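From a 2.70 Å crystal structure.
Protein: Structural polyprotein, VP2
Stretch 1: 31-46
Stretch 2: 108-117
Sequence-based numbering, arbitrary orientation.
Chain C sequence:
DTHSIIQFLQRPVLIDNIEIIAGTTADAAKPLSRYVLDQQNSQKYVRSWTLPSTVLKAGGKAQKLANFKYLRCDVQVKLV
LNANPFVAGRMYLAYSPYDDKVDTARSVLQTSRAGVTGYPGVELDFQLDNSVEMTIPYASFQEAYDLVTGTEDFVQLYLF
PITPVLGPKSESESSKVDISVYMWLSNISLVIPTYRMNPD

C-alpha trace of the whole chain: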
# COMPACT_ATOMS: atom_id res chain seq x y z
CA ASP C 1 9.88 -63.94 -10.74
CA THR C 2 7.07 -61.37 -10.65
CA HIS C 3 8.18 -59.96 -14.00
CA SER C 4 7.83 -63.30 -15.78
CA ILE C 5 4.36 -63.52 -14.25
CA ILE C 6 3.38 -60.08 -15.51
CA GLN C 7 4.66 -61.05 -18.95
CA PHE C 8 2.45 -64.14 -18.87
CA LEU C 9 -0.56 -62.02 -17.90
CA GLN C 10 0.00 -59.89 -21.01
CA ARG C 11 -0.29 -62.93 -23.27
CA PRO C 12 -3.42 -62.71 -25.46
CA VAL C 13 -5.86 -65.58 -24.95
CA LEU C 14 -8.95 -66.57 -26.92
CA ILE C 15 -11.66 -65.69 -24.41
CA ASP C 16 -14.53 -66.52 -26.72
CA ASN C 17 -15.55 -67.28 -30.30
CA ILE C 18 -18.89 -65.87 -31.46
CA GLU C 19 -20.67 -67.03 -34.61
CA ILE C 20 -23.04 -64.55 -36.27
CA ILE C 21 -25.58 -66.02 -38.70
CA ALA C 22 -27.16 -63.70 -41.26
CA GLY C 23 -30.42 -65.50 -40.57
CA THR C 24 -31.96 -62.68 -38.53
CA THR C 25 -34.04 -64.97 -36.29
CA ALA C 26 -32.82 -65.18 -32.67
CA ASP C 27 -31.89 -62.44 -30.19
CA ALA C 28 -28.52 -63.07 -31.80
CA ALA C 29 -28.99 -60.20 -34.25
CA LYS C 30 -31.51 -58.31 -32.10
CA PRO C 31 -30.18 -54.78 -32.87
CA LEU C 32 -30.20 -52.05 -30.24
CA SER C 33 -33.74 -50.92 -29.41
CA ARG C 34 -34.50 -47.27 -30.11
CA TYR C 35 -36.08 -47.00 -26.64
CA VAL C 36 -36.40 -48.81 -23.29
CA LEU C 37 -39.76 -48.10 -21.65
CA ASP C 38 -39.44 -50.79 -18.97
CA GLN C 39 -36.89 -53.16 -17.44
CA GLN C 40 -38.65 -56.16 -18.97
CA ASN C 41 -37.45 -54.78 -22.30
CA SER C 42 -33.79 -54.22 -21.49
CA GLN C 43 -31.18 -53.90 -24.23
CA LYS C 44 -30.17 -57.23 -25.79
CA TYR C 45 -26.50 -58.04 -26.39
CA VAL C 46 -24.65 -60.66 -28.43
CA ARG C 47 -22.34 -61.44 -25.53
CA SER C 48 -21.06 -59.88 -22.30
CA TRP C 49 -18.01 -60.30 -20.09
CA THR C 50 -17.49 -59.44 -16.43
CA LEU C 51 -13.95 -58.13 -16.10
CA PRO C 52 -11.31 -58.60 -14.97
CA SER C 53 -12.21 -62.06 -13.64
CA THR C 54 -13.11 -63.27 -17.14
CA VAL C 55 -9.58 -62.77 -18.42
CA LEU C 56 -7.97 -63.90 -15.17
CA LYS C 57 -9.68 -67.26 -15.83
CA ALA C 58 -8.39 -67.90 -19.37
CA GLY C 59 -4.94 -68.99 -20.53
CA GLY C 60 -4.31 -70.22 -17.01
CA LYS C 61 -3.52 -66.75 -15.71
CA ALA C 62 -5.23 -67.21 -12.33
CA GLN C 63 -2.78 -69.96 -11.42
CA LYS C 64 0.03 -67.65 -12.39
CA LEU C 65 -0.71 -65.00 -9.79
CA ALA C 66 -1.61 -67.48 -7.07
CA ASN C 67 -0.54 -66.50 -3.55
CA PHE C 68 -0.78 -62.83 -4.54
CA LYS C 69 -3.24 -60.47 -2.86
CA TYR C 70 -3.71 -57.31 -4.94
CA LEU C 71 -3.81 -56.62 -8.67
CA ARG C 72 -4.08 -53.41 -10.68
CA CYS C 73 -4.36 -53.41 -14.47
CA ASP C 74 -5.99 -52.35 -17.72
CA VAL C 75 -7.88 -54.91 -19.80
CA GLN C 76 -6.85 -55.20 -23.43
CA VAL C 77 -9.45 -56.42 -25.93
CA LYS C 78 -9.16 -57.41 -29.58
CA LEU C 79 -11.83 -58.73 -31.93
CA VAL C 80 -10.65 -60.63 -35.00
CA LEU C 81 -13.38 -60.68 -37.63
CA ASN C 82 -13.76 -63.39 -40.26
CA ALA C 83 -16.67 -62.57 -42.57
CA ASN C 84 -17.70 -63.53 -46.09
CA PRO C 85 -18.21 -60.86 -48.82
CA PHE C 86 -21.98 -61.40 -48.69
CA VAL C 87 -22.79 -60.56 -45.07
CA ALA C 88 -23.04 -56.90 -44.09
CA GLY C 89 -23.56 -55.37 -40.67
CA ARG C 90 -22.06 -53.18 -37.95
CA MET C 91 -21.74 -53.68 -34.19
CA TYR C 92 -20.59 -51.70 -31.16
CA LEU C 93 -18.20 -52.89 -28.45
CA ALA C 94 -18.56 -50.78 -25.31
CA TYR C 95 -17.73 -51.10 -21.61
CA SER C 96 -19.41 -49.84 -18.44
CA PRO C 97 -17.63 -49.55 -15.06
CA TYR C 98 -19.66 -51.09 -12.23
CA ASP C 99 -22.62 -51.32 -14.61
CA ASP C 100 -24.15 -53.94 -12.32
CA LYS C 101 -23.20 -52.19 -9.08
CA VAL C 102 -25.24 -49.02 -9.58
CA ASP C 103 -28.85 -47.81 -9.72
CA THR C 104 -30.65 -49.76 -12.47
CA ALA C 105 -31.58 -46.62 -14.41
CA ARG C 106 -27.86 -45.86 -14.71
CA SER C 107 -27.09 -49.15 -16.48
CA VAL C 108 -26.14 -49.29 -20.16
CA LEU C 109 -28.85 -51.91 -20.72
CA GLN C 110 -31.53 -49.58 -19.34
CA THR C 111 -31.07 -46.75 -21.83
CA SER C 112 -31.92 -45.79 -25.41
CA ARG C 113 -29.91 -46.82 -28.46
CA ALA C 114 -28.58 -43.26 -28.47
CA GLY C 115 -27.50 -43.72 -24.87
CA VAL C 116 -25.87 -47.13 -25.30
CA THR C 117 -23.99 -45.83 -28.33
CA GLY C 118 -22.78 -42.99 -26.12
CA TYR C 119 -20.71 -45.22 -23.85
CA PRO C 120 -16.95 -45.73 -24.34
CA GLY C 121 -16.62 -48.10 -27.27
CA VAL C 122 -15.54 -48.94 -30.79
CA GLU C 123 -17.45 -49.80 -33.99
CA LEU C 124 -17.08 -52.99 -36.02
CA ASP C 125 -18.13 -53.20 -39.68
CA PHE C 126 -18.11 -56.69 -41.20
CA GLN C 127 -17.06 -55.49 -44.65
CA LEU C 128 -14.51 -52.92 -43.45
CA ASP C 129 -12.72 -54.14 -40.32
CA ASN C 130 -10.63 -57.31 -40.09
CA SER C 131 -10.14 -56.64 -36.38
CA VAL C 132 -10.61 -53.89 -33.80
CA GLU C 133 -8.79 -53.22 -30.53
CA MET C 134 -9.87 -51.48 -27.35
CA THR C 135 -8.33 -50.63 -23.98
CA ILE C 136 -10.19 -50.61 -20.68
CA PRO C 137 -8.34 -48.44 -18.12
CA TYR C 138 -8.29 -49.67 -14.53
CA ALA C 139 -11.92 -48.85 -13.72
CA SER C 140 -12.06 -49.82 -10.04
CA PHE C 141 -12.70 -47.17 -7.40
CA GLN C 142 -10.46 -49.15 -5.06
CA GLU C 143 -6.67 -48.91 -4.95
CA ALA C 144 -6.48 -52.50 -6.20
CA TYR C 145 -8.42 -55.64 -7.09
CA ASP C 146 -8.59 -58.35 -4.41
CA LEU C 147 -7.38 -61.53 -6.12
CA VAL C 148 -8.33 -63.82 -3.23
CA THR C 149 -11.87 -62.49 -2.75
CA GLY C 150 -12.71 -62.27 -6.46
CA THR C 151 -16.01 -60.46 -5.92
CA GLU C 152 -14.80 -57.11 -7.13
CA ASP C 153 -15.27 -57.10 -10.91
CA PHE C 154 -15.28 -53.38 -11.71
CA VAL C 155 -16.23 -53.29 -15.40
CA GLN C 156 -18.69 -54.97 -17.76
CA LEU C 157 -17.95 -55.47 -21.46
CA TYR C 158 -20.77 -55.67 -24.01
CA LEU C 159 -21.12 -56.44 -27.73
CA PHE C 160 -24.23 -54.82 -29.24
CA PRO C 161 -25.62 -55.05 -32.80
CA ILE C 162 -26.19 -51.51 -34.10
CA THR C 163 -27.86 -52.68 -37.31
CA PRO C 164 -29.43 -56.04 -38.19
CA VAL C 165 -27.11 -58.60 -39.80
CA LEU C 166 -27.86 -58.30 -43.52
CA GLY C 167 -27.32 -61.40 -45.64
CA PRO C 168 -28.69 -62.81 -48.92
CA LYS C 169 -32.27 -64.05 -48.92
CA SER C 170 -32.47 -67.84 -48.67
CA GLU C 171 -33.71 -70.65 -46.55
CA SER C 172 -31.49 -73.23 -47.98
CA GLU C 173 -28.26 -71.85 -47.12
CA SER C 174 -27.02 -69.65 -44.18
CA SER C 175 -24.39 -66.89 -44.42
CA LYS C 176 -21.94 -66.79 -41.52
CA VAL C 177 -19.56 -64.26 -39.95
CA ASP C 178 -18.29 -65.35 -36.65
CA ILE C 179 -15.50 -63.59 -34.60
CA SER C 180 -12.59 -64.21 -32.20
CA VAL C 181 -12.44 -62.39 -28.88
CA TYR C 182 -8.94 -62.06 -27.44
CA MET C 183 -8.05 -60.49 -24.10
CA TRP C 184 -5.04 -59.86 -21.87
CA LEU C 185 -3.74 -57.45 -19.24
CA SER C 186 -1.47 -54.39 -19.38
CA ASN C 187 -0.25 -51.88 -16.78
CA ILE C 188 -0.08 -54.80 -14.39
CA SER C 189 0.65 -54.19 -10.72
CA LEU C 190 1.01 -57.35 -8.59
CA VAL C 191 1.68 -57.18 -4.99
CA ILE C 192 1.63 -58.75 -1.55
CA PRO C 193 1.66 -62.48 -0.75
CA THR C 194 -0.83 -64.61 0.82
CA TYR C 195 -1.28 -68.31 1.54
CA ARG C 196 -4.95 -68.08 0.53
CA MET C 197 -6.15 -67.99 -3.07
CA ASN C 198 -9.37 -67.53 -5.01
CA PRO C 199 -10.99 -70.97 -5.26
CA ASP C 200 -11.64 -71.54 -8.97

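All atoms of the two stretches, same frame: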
# COMPACT_ATOMS: atom_id res chain seq x y z
N PRO C 31 -31.03 -55.98 -32.78
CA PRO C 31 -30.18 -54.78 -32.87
C PRO C 31 -30.71 -53.88 -31.76
O PRO C 31 -31.85 -54.01 -31.32
CB PRO C 31 -30.46 -54.19 -34.25
CG PRO C 31 -31.86 -54.63 -34.51
CD PRO C 31 -31.84 -56.08 -34.07
N LEU C 32 -29.85 -52.97 -31.30
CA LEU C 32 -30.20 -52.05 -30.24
C LEU C 32 -31.59 -51.46 -30.44
O LEU C 32 -31.94 -51.02 -31.53
CB LEU C 32 -29.18 -50.91 -30.17
CG LEU C 32 -27.77 -51.31 -29.74
CD1 LEU C 32 -26.84 -50.12 -29.90
CD2 LEU C 32 -27.79 -51.79 -28.31
N SER C 33 -32.38 -51.46 -29.37
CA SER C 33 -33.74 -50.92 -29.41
C SER C 33 -33.67 -49.41 -29.30
O SER C 33 -32.92 -48.86 -28.49
CB SER C 33 -34.57 -51.48 -28.25
OG SER C 33 -34.65 -52.89 -28.31
N ARG C 34 -34.47 -48.72 -30.11
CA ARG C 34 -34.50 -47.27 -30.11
C ARG C 34 -34.83 -46.71 -28.72
O ARG C 34 -34.32 -45.66 -28.33
CB ARG C 34 -35.51 -46.77 -31.14
CG ARG C 34 -35.42 -45.29 -31.44
CD ARG C 34 -36.39 -44.88 -32.53
NE ARG C 34 -36.29 -43.45 -32.84
CZ ARG C 34 -37.04 -42.83 -33.75
NH1 ARG C 34 -37.95 -43.50 -34.44
NH2 ARG C 34 -36.87 -41.53 -33.96
N TYR C 35 -35.67 -47.43 -27.98
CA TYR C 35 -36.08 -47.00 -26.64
C TYR C 35 -36.08 -48.16 -25.64
O TYR C 35 -35.87 -49.31 -26.01
CB TYR C 35 -37.49 -46.41 -26.68
CG TYR C 35 -37.63 -45.15 -27.51
CD1 TYR C 35 -37.28 -43.91 -26.99
CD2 TYR C 35 -38.13 -45.20 -28.81
CE1 TYR C 35 -37.42 -42.74 -27.75
CE2 TYR C 35 -38.26 -44.05 -29.58
CZ TYR C 35 -37.91 -42.82 -29.04
OH TYR C 35 -38.04 -41.68 -29.80
N VAL C 36 -36.32 -47.83 -24.38
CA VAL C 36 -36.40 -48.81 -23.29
C VAL C 36 -37.41 -48.26 -22.29
O VAL C 36 -37.04 -47.55 -21.35
CB VAL C 36 -35.04 -49.01 -22.58
CG1 VAL C 36 -35.20 -49.98 -21.42
CG2 VAL C 36 -34.02 -49.56 -23.56
N LEU C 37 -38.68 -48.58 -22.50
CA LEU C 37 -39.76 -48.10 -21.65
C LEU C 37 -39.88 -48.81 -20.30
O LEU C 37 -40.44 -48.26 -19.36
CB LEU C 37 -41.09 -48.18 -22.41
CG LEU C 37 -41.36 -47.08 -23.44
CD1 LEU C 37 -40.16 -46.90 -24.36
CD2 LEU C 37 -42.60 -47.45 -24.24
N ASP C 38 -39.38 -50.04 -20.22
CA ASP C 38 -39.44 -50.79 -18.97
C ASP C 38 -38.27 -51.76 -18.87
O ASP C 38 -37.62 -52.06 -19.87
CB ASP C 38 -40.77 -51.53 -18.85
CG ASP C 38 -41.04 -52.44 -20.03
OD1 ASP C 38 -40.34 -53.47 -20.15
OD2 ASP C 38 -41.95 -52.13 -20.83
N GLN C 39 -38.01 -52.24 -17.66
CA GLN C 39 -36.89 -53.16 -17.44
C GLN C 39 -37.11 -54.54 -18.06
O GLN C 39 -36.15 -55.29 -18.25
CB GLN C 39 -36.63 -53.29 -15.94
CG GLN C 39 -36.56 -51.96 -15.22
CD GLN C 39 -36.17 -52.10 -13.77
OE1 GLN C 39 -36.42 -51.21 -12.96
NE2 GLN C 39 -35.55 -53.22 -13.43
N GLN C 40 -38.35 -54.87 -18.36
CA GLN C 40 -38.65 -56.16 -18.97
C GLN C 40 -38.18 -56.14 -20.42
O GLN C 40 -38.04 -57.19 -21.05
CB GLN C 40 -40.15 -56.44 -18.92
CG GLN C 40 -40.72 -56.48 -17.52
CD GLN C 40 -42.21 -56.75 -17.50
OE1 GLN C 40 -42.99 -56.01 -18.11
NE2 GLN C 40 -42.62 -57.80 -16.80
N ASN C 41 -37.92 -54.95 -20.93
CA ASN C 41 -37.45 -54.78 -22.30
C ASN C 41 -36.07 -54.16 -22.34
O ASN C 41 -35.83 -53.19 -23.06
CB ASN C 41 -38.43 -53.92 -23.09
CG ASN C 41 -39.74 -54.63 -23.36
OD1 ASN C 41 -39.77 -55.62 -24.09
ND2 ASN C 41 -40.82 -54.13 -22.77
N SER C 42 -35.16 -54.71 -21.55
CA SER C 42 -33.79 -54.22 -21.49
C SER C 42 -33.14 -54.36 -22.86
O SER C 42 -33.72 -54.94 -23.78
CB SER C 42 -32.98 -55.02 -20.47
OG SER C 42 -33.60 -54.97 -19.19
N GLN C 43 -31.93 -53.84 -22.98
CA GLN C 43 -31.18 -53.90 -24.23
C GLN C 43 -30.58 -55.30 -24.36
O GLN C 43 -30.00 -55.83 -23.41
CB GLN C 43 -30.08 -52.84 -24.20
CG GLN C 43 -29.75 -52.22 -25.54
CD GLN C 43 -30.91 -51.45 -26.14
OE1 GLN C 43 -31.85 -52.04 -26.67
NE2 GLN C 43 -30.86 -50.13 -26.06
N LYS C 44 -30.71 -55.89 -25.54
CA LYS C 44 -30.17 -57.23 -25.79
C LYS C 44 -28.76 -57.14 -26.38
O LYS C 44 -28.49 -56.31 -27.25
CB LYS C 44 -31.08 -58.00 -26.76
CG LYS C 44 -32.47 -58.31 -26.22
CD LYS C 44 -32.42 -59.29 -25.05
CE LYS C 44 -33.81 -59.55 -24.48
NZ LYS C 44 -34.43 -58.31 -23.91
N TYR C 45 -27.88 -58.01 -25.91
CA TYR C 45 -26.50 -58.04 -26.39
C TYR C 45 -26.12 -59.41 -26.94
O TYR C 45 -26.71 -60.43 -26.57
CB TYR C 45 -25.54 -57.67 -25.26
CG TYR C 45 -25.77 -58.46 -23.99
CD1 TYR C 45 -26.71 -58.04 -23.05
CD2 TYR C 45 -25.07 -59.64 -23.74
CE1 TYR C 45 -26.94 -58.77 -21.89
CE2 TYR C 45 -25.30 -60.38 -22.59
CZ TYR C 45 -26.24 -59.94 -21.67
OH TYR C 45 -26.46 -60.66 -20.52
N VAL C 46 -25.13 -59.42 -27.83
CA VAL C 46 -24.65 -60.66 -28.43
C VAL C 46 -23.87 -61.48 -27.42
O VAL C 46 -23.91 -62.71 -27.43
CB VAL C 46 -23.74 -60.37 -29.64
CG1 VAL C 46 -23.18 -61.66 -30.20
CG2 VAL C 46 -24.53 -59.63 -30.71
N VAL C 108 -26.18 -49.45 -18.71
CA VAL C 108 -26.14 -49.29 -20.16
C VAL C 108 -27.27 -50.05 -20.84
O VAL C 108 -27.70 -49.70 -21.94
CB VAL C 108 -24.79 -49.79 -20.73
CG1 VAL C 108 -24.59 -51.26 -20.41
CG2 VAL C 108 -24.73 -49.56 -22.23
N LEU C 109 -27.77 -51.10 -20.18
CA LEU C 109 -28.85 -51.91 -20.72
C LEU C 109 -30.23 -51.30 -20.47
O LEU C 109 -31.23 -51.78 -21.00
CB LEU C 109 -28.79 -53.32 -20.11
CG LEU C 109 -27.48 -54.08 -20.30
CD1 LEU C 109 -27.53 -55.39 -19.53
CD2 LEU C 109 -27.23 -54.33 -21.78
N GLN C 110 -30.27 -50.24 -19.67
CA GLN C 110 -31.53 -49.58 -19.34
C GLN C 110 -31.68 -48.23 -20.01
O GLN C 110 -32.42 -47.37 -19.52
CB GLN C 110 -31.64 -49.40 -17.83
CG GLN C 110 -31.60 -50.70 -17.04
CD GLN C 110 -32.75 -51.61 -17.37
OE1 GLN C 110 -33.92 -51.24 -17.23
NE2 GLN C 110 -32.44 -52.82 -17.82
N THR C 111 -30.99 -48.02 -21.13
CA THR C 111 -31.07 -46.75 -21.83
C THR C 111 -31.34 -46.91 -23.33
O THR C 111 -31.29 -48.02 -23.86
CB THR C 111 -29.77 -45.92 -21.63
OG1 THR C 111 -29.91 -44.65 -22.27
CG2 THR C 111 -28.58 -46.65 -22.22
N SER C 112 -31.63 -45.79 -23.99
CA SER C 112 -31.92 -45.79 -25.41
C SER C 112 -30.73 -46.23 -26.25
O SER C 112 -29.63 -46.42 -25.73
CB SER C 112 -32.33 -44.38 -25.85
OG SER C 112 -31.28 -43.46 -25.63
N ARG C 113 -30.96 -46.41 -27.54
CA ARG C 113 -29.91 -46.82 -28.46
C ARG C 113 -28.91 -45.68 -28.54
O ARG C 113 -27.71 -45.89 -28.70
CB ARG C 113 -30.49 -47.10 -29.84
CG ARG C 113 -29.47 -47.44 -30.91
CD ARG C 113 -30.15 -47.72 -32.23
NE ARG C 113 -30.98 -46.59 -32.65
CZ ARG C 113 -31.91 -46.66 -33.60
NH1 ARG C 113 -32.12 -47.80 -34.24
NH2 ARG C 113 -32.61 -45.58 -33.92
N ALA C 114 -29.42 -44.45 -28.43
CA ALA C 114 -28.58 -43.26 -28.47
C ALA C 114 -27.70 -43.24 -27.23
O ALA C 114 -26.54 -42.83 -27.28
CB ALA C 114 -29.45 -42.02 -28.52
N GLY C 115 -28.25 -43.69 -26.11
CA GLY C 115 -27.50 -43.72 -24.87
C GLY C 115 -26.42 -44.78 -24.90
O GLY C 115 -25.25 -44.50 -24.63
N VAL C 116 -26.81 -46.01 -25.23
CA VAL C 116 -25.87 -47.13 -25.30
C VAL C 116 -24.70 -46.80 -26.21
O VAL C 116 -23.55 -47.09 -25.89
CB VAL C 116 -26.57 -48.40 -25.84
CG1 VAL C 116 -25.56 -49.53 -25.97
CG2 VAL C 116 -27.70 -48.80 -24.91
N THR C 117 -25.00 -46.20 -27.35
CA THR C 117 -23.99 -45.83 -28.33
C THR C 117 -23.15 -44.65 -27.84
O THR C 117 -22.20 -44.23 -28.51
CB THR C 117 -24.64 -45.49 -29.68
OG1 THR C 117 -23.63 -45.29 -30.67
CG2 THR C 117 -25.47 -44.23 -29.56

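How does the start of stretch 2 fasten to the irregular backbone of stretch 1? At Leu-109, whose CA lies 4.7 Å from the CA of Gln-43, the main chains bond directly: Gln-43 N donates to Leu-109 O at 2.9 Å. The Leu-109 side chain adds an apolar contact, its CD2 lying 4.0 Å from Tyr-45 CD1.

What does Gln-110 reach? Its CA-to-CB bond points away from stretch 1, but m rotamers at chi1 and chi2 bring its end back, and Gln-110 NE2 donates to Ser-42 OG at 2.8 Å. That hydroxyl in turn donates to Gln-39 O, 2.7 Å from Ser-42 OG, so one oxygen serves as both acceptor and donor.

Where does the chain pass Val-36? At Thr-111, whose O lies 3.1 Å from Val-36 CG2. Next, Ser-112 caps the short helix 113-116, its OG accepting from Gly-115 N at 3.1 Å, while its CB sits 3.4 Å from Arg-34 O.

How does the helix itself pack? Arg-113 points toward stretch 1, and its CG meets Leu-32 CB at 3.6 Å. Arg-34 CB lies over one face of the Arg-113 guanidinium, despite the like charges, with Arg-34 NE 4.4 Å from Arg-113 NH2. One turn on, Val-116 CG1 packs against Leu-32 CD2 at 3.9 Å, an apolar pairing.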